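Long-range contacts in spermidine synthase (Corynebacterium glutamicum ATCC 13032, PDB 3GJY), which probably transfers an aminopropyl group from decarboxylated S-adenosylmethionine to putrescine, making spermidine in polyamine biosynthesis: residues T42-W46 against H57-G61; E69-W73 against G266-A271. The contacts are given in a common frame with arbitrary orientation. Numbering follows the deposited sequence.

Contact 1. Residues T42-W46 against H57-G61; sequences TTDGW and HIVLG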
loop_
_atom_site.group_PDB
_atom_site.type_symbol
_atom_site.label_atom_id
_atom_site.label_comp_id
_atom_site.label_asym_id
_atom_site.label_seq_id
_atom_site.Cartn_x
_atom_site.Cartn_y
_atom_site.Cartn_z
ATOM N N THR A 42 12.923 17.320 -14.555
ATOM C CA THR A 42 12.409 17.832 -13.285
ATOM C C THR A 42 13.553 18.145 -12.367
ATOM O O THR A 42 14.360 17.258 -12.057
ATOM C CB THR A 42 11.526 16.784 -12.613
ATOM O OG1 THR A 42 10.465 16.436 -13.500
ATOM C CG2 THR A 42 10.938 17.279 -11.298
ATOM N N THR A 43 13.622 19.400 -11.923
ATOM C CA THR A 43 14.600 19.797 -10.902
ATOM C C THR A 43 14.352 18.957 -9.652
ATOM O O THR A 43 13.224 18.890 -9.156
ATOM C CB THR A 43 14.493 21.320 -10.591
ATOM O OG1 THR A 43 14.702 22.056 -11.816
ATOM C CG2 THR A 43 15.506 21.749 -9.578
ATOM N N ASP A 44 15.411 18.304 -9.182
ATOM C CA ASP A 44 15.324 17.508 -7.947
ATOM C C ASP A 44 14.333 16.326 -8.029
ATOM O O ASP A 44 13.827 15.861 -7.000
ATOM C CB ASP A 44 15.018 18.392 -6.721
ATOM C CG ASP A 44 16.147 19.360 -6.383
ATOM O OD1 ASP A 44 17.327 19.003 -6.579
ATOM O OD2 ASP A 44 15.838 20.482 -5.915
ATOM N N GLY A 45 14.068 15.836 -9.232
ATOM C CA GLY A 45 13.276 14.632 -9.420
ATOM C C GLY A 45 14.162 13.393 -9.473
ATOM O O GLY A 45 15.218 13.404 -10.119
ATOM N N TRP A 46 13.716 12.323 -8.803
ATOM C CA TRP A 46 14.511 11.115 -8.653
ATOM C C TRP A 46 13.664 9.869 -8.814
ATOM O O TRP A 46 12.575 9.765 -8.214
ATOM C CB TRP A 46 15.152 11.071 -7.256
ATOM C CG TRP A 46 16.246 12.064 -7.168
ATOM C CD1 TRP A 46 16.150 13.375 -6.747
ATOM C CD2 TRP A 46 17.588 11.870 -7.604
ATOM N NE1 TRP A 46 17.392 13.996 -6.871
ATOM C CE2 TRP A 46 18.284 13.090 -7.387
ATOM C CE3 TRP A 46 18.291 10.766 -8.119
ATOM C CZ2 TRP A 46 19.663 13.237 -7.675
ATOM C CZ3 TRP A 46 19.660 10.907 -8.405
ATOM C CH2 TRP A 46 20.322 12.144 -8.179
ATOM N N HIS A 57 9.155 7.355 -7.102
ATOM C CA HIS A 57 9.622 8.587 -7.700
ATOM C C HIS A 57 9.317 9.713 -6.752
ATOM O O HIS A 57 8.212 9.752 -6.200
ATOM C CB HIS A 57 8.971 8.813 -9.070
ATOM C CG HIS A 57 9.460 10.049 -9.728
ATOM N ND1 HIS A 57 8.954 11.295 -9.413
ATOM C CD2 HIS A 57 10.456 10.255 -10.620
ATOM C CE1 HIS A 57 9.627 12.212 -10.080
ATOM N NE2 HIS A 57 10.521 11.605 -10.834
ATOM N N ILE A 58 10.299 10.590 -6.528
ATOM C CA ILE A 58 10.114 11.721 -5.613
ATOM C C ILE A 58 10.619 13.005 -6.255
ATOM O O ILE A 58 11.487 12.977 -7.151
ATOM C CB ILE A 58 10.824 11.516 -4.276
ATOM C CG1 ILE A 58 12.340 11.333 -4.453
ATOM C CG2 ILE A 58 10.218 10.302 -3.552
ATOM C CD1 ILE A 58 13.115 11.160 -3.123
ATOM N N VAL A 59 10.051 14.121 -5.815
ATOM C CA VAL A 59 10.625 15.428 -6.113
ATOM C C VAL A 59 10.978 16.013 -4.754
ATOM O O VAL A 59 10.104 16.177 -3.882
ATOM C CB VAL A 59 9.617 16.320 -6.847
ATOM C CG1 VAL A 59 10.237 17.714 -7.049
ATOM C CG2 VAL A 59 9.179 15.695 -8.203
ATOM N N LEU A 60 12.252 16.325 -4.560
ATOM C CA LEU A 60 12.687 16.829 -3.248
ATOM C C LEU A 60 11.934 18.128 -2.918
ATOM O O LEU A 60 11.722 19.001 -3.786
ATOM C CB LEU A 60 14.202 17.092 -3.251
ATOM C CG LEU A 60 15.084 15.926 -3.712
ATOM C CD1 LEU A 60 16.576 16.339 -3.644
ATOM C CD2 LEU A 60 14.862 14.654 -2.839
ATOM N N GLY A 61 11.491 18.242 -1.676
ATOM C CA GLY A 61 10.770 19.424 -1.222
ATOM C C GLY A 61 9.288 19.434 -1.566
ATOM O O GLY A 61 8.570 20.360 -1.149
#

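Contact 2. Residues E69-W73 against G266-A271; sequences EYMRW and GGGVPA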
loop_
_atom_site.group_PDB
_atom_site.type_symbol
_atom_site.label_atom_id
_atom_site.label_comp_id
_atom_site.label_asym_id
_atom_site.label_seq_id
_atom_site.Cartn_x
_atom_site.Cartn_y
_atom_site.Cartn_z
ATOM N N GLU A 69 1.077 5.598 -10.420
ATOM C CA GLU A 69 -0.388 5.650 -10.404
ATOM C C GLU A 69 -0.982 4.985 -9.180
ATOM O O GLU A 69 -1.872 5.529 -8.531
ATOM C CB GLU A 69 -0.989 5.021 -11.679
ATOM C CG GLU A 69 -0.487 5.697 -12.987
ATOM C CD GLU A 69 -0.985 7.115 -13.168
ATOM O OE1 GLU A 69 -2.027 7.476 -12.593
ATOM O OE2 GLU A 69 -0.324 7.891 -13.898
ATOM N N TYR A 70 -0.492 3.800 -8.843
ATOM C CA TYR A 70 -1.122 3.090 -7.730
ATOM C C TYR A 70 -0.939 3.859 -6.421
ATOM O O TYR A 70 -1.756 3.721 -5.521
ATOM C CB TYR A 70 -0.588 1.651 -7.572
ATOM C CG TYR A 70 0.735 1.542 -6.830
ATOM C CD1 TYR A 70 0.779 1.477 -5.419
ATOM C CD2 TYR A 70 1.939 1.446 -7.526
ATOM C CE1 TYR A 70 1.980 1.373 -4.729
ATOM C CE2 TYR A 70 3.153 1.314 -6.845
ATOM C CZ TYR A 70 3.168 1.300 -5.454
ATOM O OH TYR A 70 4.353 1.167 -4.779
HETATM N N MSE A 71 0.143 4.634 -6.294
HETATM C CA MSE A 71 0.329 5.474 -5.072
HETATM C C MSE A 71 -0.696 6.580 -5.016
HETATM O O MSE A 71 -1.257 6.867 -3.946
HETATM C CB MSE A 71 1.745 6.066 -5.035
HETATM C CG MSE A 71 2.861 5.063 -4.825
HETATM SE SE MSE A 71 4.521 5.973 -4.480
HETATM C CE MSE A 71 5.646 4.418 -4.523
ATOM N N ARG A 72 -0.996 7.158 -6.194
ATOM C CA ARG A 72 -2.073 8.143 -6.262
ATOM C C ARG A 72 -3.407 7.512 -5.843
ATOM O O ARG A 72 -4.237 8.184 -5.181
ATOM C CB ARG A 72 -2.197 8.686 -7.685
ATOM C CG ARG A 72 -0.944 9.414 -8.129
ATOM C CD ARG A 72 -1.056 9.822 -9.596
ATOM N NE ARG A 72 -2.033 10.875 -9.815
ATOM C CZ ARG A 72 -1.737 12.176 -9.811
ATOM N NH1 ARG A 72 -0.495 12.608 -9.578
ATOM N NH2 ARG A 72 -2.694 13.054 -10.029
ATOM N N TRP A 73 -3.629 6.260 -6.255
ATOM C CA TRP A 73 -4.897 5.583 -5.930
ATOM C C TRP A 73 -5.017 5.296 -4.441
ATOM O O TRP A 73 -6.079 5.510 -3.840
ATOM C CB TRP A 73 -5.068 4.304 -6.753
ATOM C CG TRP A 73 -4.975 4.553 -8.236
ATOM C CD1 TRP A 73 -5.096 5.749 -8.896
ATOM C CD2 TRP A 73 -4.758 3.567 -9.225
ATOM N NE1 TRP A 73 -4.921 5.574 -10.250
ATOM C CE2 TRP A 73 -4.733 4.234 -10.484
ATOM C CE3 TRP A 73 -4.593 2.175 -9.185
ATOM C CZ2 TRP A 73 -4.517 3.549 -11.690
ATOM C CZ3 TRP A 73 -4.393 1.487 -10.417
ATOM C CH2 TRP A 73 -4.362 2.184 -11.632
ATOM N N GLY A 266 -7.628 11.946 -12.616
ATOM C CA GLY A 266 -6.588 12.960 -12.746
ATOM C C GLY A 266 -5.178 12.485 -13.042
ATOM O O GLY A 266 -4.294 13.318 -13.328
ATOM N N GLY A 267 -4.948 11.177 -12.962
ATOM C CA GLY A 267 -3.616 10.596 -13.221
ATOM C C GLY A 267 -3.387 10.277 -14.693
ATOM O O GLY A 267 -4.242 10.559 -15.520
ATOM N N GLY A 268 -2.272 9.633 -15.008
ATOM C CA GLY A 268 -1.984 9.215 -16.384
ATOM C C GLY A 268 -2.785 8.021 -16.846
ATOM O O GLY A 268 -2.909 7.761 -18.041
ATOM N N VAL A 269 -3.300 7.266 -15.888
ATOM C CA VAL A 269 -4.148 6.126 -16.181
ATOM C C VAL A 269 -5.448 6.357 -15.425
ATOM O O VAL A 269 -5.453 6.358 -14.200
ATOM C CB VAL A 269 -3.488 4.813 -15.687
ATOM C CG1 VAL A 269 -4.478 3.640 -15.774
ATOM C CG2 VAL A 269 -2.230 4.529 -16.500
ATOM N N PRO A 270 -6.560 6.619 -16.135
ATOM C CA PRO A 270 -7.799 6.880 -15.394
ATOM C C PRO A 270 -8.281 5.614 -14.702
ATOM O O PRO A 270 -8.344 4.561 -15.304
ATOM C CB PRO A 270 -8.790 7.320 -16.493
ATOM C CG PRO A 270 -8.238 6.731 -17.732
ATOM C CD PRO A 270 -6.736 6.832 -17.579
ATOM N N ALA A 271 -8.566 5.707 -13.425
ATOM C CA ALA A 271 -8.951 4.503 -12.681
ATOM C C ALA A 271 -10.399 4.547 -12.254
ATOM O O ALA A 271 -11.060 5.571 -12.418
ATOM C CB ALA A 271 -8.063 4.327 -11.461
HETATM O O HOH W 1 -5.196 7.986 -12.050
#

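Contact 1. Residues T42-W46 against H57-G61
Three backbone hydrogen bonds join the segments. Trp-46 N donates to Ile-58 O (2.9 Å), and Ile-58 N donates back to Trp-46 O (3.0 Å). This makes Trp-46 and Ile-58 an antiparallel hydrogen-bonded pair. Two residues further along each segment, Leu-60 N donates to Asp-44 O (2.9 Å). Between them lies the non-hydrogen-bonded pair Gly-45 and Val-59, with CA atoms 4.3 Å apart. Gly-45 N also hydrogen-bonds Thr-42 O, closing a type II turn; Asp-44 fills its third position with positive phi. A side chain on Gly-45 would clash with Thr-42 CB. Instead Thr-42 CG2 meets Val-59 CG2 at 3.9 Å on the Val-59 face. On the other face Trp-46 CB packs on Ile-58 CG1 (4.0 Å), and Trp-46 CD1 on Leu-60 CG (4.1 Å). Trp-46 O lies over one face of the His-57 ring, while His-57 NE2 hydrogen-bonds Asp-39 OD2. Pro-22 touches both Trp-46 and Leu-60. This is the open end of a beta hairpin, consistent with the small N-terminal beta domain of the spermidine synthase family.

Contact 2. Residues E69-W73 against G266-A271
Trp-73 lays one face of its indole against Ala-271. Ala-271 CB sits 3.8 Å from the centroid of the five-membered ring, 27° off the normal, which makes a CH-pi contact. The closest atoms are Trp-73 CE2 and Ala-271 CB, at 3.5 Å. Beside this, Trp-73 CZ2 comes within 4.1 Å of Val-269 CG1. The indole nitrogen uses a water to reach the loop. Trp-73 NE1 donates to water 1 (3.0 Å), and water 1 donates to Val-269 O (2.7 Å). Ile-226 of strand 222-227 touches both Trp-73 and Ala-271. The packing therefore reaches the mixed sheet of the AdoMet-dependent methyltransferase-like domain. Helix 69-85 leads into this domain. The loop 266-271 comes after helix 255-264 and runs into the edge strand 272-274. One turn of helix before Trp-73, Glu-69 reaches the glycine run. Gly-268 N donates to Glu-69 OE2 at 2.8 Å, with an N-H...O angle of 135°. The absence of side chains matters here. A CB on Gly-267 would fall 2.3 Å from Glu-69 OE1, and one on Gly-268 2.8 Å from Glu-69 OE2; both would clash. The aliphatic part of Glu-69 also packs on the loop, with Glu-69 CG 4.1 Å from Val-269 CG2. Arg-72 lies at the margin. Arg-72 NE is 3.8 Å from Gly-267 CA, and Arg-72 NH1 hydrogen-bonds Leu-66 O. Tyr-70 and Met-71 are out of reach of this loop; Tyr-70 OH hydrogen-bonds Asp-166 OD2.

In the fold
From the N terminus, the chain first builds the four-stranded antiparallel sheet. Contact 1 closes a short loop there, with ten residues between its segments, by pairing strands 45-50 and 53-59. A short connection then leads from 57-61 to helix 69-85, where contact 2 opens. Contact 2 closes only after 192 more residues, which hold most of the mixed eight-stranded sheet and its helices. The two loops are in series and neither nest nor cross. The centres of the two contacts lie 18 Å apart, and their nearest atoms about 5 Å, without touching. Helix 102-110 packs against both Ile-58 and Met-71. Contact 1 thus belongs to the N-terminal sheet, while contact 2 joins helix 69-85 to the loop that leads into the last strand, 272-274.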